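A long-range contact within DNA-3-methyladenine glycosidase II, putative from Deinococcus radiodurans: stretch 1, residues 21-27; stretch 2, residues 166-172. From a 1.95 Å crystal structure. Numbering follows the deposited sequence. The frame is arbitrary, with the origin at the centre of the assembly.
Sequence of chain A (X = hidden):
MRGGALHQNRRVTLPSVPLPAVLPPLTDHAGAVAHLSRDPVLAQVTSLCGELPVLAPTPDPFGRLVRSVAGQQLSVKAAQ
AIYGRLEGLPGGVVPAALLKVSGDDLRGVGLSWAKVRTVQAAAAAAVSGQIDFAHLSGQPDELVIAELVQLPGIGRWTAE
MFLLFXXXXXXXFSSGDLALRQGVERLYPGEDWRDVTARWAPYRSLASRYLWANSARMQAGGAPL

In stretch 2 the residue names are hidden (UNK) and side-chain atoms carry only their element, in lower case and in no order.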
# COMPACT_ATOMS: atom_id res chain seq x y z
N ALA A 21 13.88 13.12 -3.07
CA ALA A 21 13.00 13.44 -4.20
C ALA A 21 12.12 12.24 -4.52
O ALA A 21 12.57 11.09 -4.44
CB ALA A 21 13.79 13.84 -5.43
N VAL A 22 10.87 12.53 -4.90
CA VAL A 22 9.91 11.50 -5.23
C VAL A 22 10.47 10.69 -6.41
O VAL A 22 10.88 11.26 -7.44
CB VAL A 22 8.55 12.12 -5.61
CG1 VAL A 22 7.49 11.05 -5.72
CG2 VAL A 22 8.14 13.14 -4.58
N LEU A 23 10.47 9.37 -6.27
CA LEU A 23 10.85 8.47 -7.36
C LEU A 23 9.61 8.08 -8.16
O LEU A 23 8.56 7.70 -7.56
CB LEU A 23 11.56 7.24 -6.80
CG LEU A 23 12.89 7.49 -6.06
CD1 LEU A 23 13.28 6.33 -5.15
CD2 LEU A 23 14.01 7.79 -7.04
N PRO A 24 9.68 8.17 -9.51
CA PRO A 24 8.52 7.80 -10.29
C PRO A 24 8.20 6.30 -10.26
O PRO A 24 9.10 5.48 -10.09
CB PRO A 24 8.89 8.25 -11.71
CG PRO A 24 10.35 8.20 -11.75
CD PRO A 24 10.78 8.63 -10.37
N PRO A 25 6.93 5.94 -10.45
CA PRO A 25 6.60 4.52 -10.60
C PRO A 25 7.37 3.88 -11.73
O PRO A 25 7.63 4.52 -12.79
CB PRO A 25 5.11 4.54 -10.96
CG PRO A 25 4.61 5.87 -10.43
CD PRO A 25 5.74 6.81 -10.55
N LEU A 26 7.76 2.63 -11.52
CA LEU A 26 8.38 1.85 -12.56
C LEU A 26 7.37 1.63 -13.68
O LEU A 26 6.16 1.46 -13.43
CB LEU A 26 8.90 0.49 -12.02
CG LEU A 26 9.78 0.48 -10.78
CD1 LEU A 26 10.28 -0.98 -10.44
CD2 LEU A 26 10.96 1.41 -10.94
N THR A 27 7.87 1.60 -14.91
CA THR A 27 7.04 1.31 -16.05
C THR A 27 7.33 -0.10 -16.58
O THR A 27 6.54 -0.67 -17.33
CB THR A 27 7.20 2.40 -17.17
OG1 THR A 27 8.57 2.47 -17.56
CG2 THR A 27 6.78 3.77 -16.66
N UNK A 166 -1.19 1.81 -4.18
CA UNK A 166 -2.11 2.76 -4.89
C UNK A 166 -1.32 3.73 -5.75
O UNK A 166 -1.59 3.91 -6.95
c UNK A 166 -3.02 3.53 -3.90
N UNK A 167 -0.31 4.33 -5.15
CA UNK A 167 0.47 5.35 -5.81
C UNK A 167 1.61 4.73 -6.62
O UNK A 167 2.25 5.45 -7.38
c UNK A 167 1.00 6.37 -4.79
c UNK A 167 0.53 8.18 -3.08
c UNK A 167 -0.04 7.03 -3.88
c UNK A 167 -1.31 7.43 -4.67
N UNK A 168 1.82 3.41 -6.49
CA UNK A 168 2.93 2.70 -7.19
C UNK A 168 4.31 3.32 -7.00
O UNK A 168 5.19 3.29 -7.88
c UNK A 168 2.60 2.52 -8.68
N UNK A 169 4.56 3.83 -5.80
CA UNK A 169 5.88 4.32 -5.50
C UNK A 169 6.86 3.16 -5.39
O UNK A 169 6.51 2.12 -4.85
n UNK A 169 4.05 10.84 -3.76
c UNK A 169 5.86 5.13 -4.25
c UNK A 169 4.90 6.25 -4.36
n UNK A 169 4.62 8.63 -4.09
c UNK A 169 5.47 7.45 -3.84
c UNK A 169 4.83 9.80 -3.49
n UNK A 169 5.79 9.92 -2.58
N UNK A 170 8.07 3.33 -5.97
CA UNK A 170 9.02 2.21 -6.12
C UNK A 170 9.95 1.87 -4.95
O UNK A 170 10.65 0.83 -5.01
c UNK A 170 8.61 4.56 -6.58
c UNK A 170 9.99 4.15 -7.01
c UNK A 170 9.87 2.69 -7.27
N UNK A 171 10.00 2.66 -3.89
CA UNK A 171 11.06 2.50 -2.93
C UNK A 171 10.57 2.45 -1.47
O UNK A 171 11.09 3.16 -0.59
o UNK A 171 14.12 4.17 -2.03
c UNK A 171 12.13 3.59 -3.14
c UNK A 171 13.41 3.25 -2.43
o UNK A 171 13.70 2.05 -2.24
N UNK A 172 9.58 1.60 -1.24
CA UNK A 172 8.92 1.49 0.05
C UNK A 172 9.15 0.12 0.68
O UNK A 172 8.69 -0.88 0.15
c UNK A 172 6.74 1.60 1.36
c UNK A 172 7.40 1.67 -0.08
c UNK A 172 7.02 3.01 -0.81
O HOH W 1 6.61 1.43 -8.97

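Position 166 carries one side-chain carbon and nothing more. It lies out of reach of stretch 1. A lone CB means alanine, so this is Ala-166.

Position 167 has four side-chain carbons, forked at the second. The side chain stays well clear of stretch 1, and the backbone makes the contact: O of 167 lies 3.9 Å from CG of Pro-25. Four carbons forked at the second give leucine, Leu-167.

Position 168 again has a single side-chain carbon. It points toward stretch 1, and its CB is 3.9 Å from CB of Pro-25. The backbone has positive phi, the first departure from helical angles after a helix. One carbon identifies Ala-168.

Position 169 has three carbons, then a nitrogen, then a carbon carrying two more nitrogens. The CA-to-CB bond points away from stretch 1, but the end of the chain comes nearer. There it meets CG1 of Val-22, which lies over one face of the planar group. That group is a guanidinium on a long arm, hence Arg-169. CG1 of Val-22 is 3.7 Å from CZ of Arg-169. NH1 and NH2 are hydrogen-bonded elsewhere in the structure.

Position 170 has three carbons that close a ring onto the backbone nitrogen. The ring packs on Leu-23 and Leu-26. Only proline closes such a ring, so this is Pro-170. CG of Pro-170 is 3.5 Å from CB of Leu-23. Its CD is 3.3 Å from O of Leu-23, and its CB is 4.0 Å from CD2 of Leu-26.

Position 171 has two carbons, the second carrying two oxygens. Its CB lies 3.6 Å from CD1 of Leu-23. Two oxygens and no nitrogen on the second carbon make a carboxylate, and asparagine would carry one nitrogen. This is Asp-171. Both oxygens are hydrogen-bonded elsewhere in the structure.

Position 172 has three side-chain carbons, one carrying the other two. It does not reach stretch 1. The fork at CB gives valine, Val-172.

The contact works mainly by packing. No direct hydrogen bond joins the stretches, which run at 94° to each other. Pro-170 gives up the most surface, with its ring against Leu-23 and Leu-26. Pro-25 packs on Ala-168, and CA of Pro-25 makes a CA-H...O contact with O of Ala-168 at 3.3 Å. A water adds a polar link. Its O accepts from N of Leu-26 at 3.0 Å and donates to O of Ala-168 at 2.6 Å. The two backbones are thus bridged where they do not bond directly.

Stretch 2 (166-172) ALARPDV
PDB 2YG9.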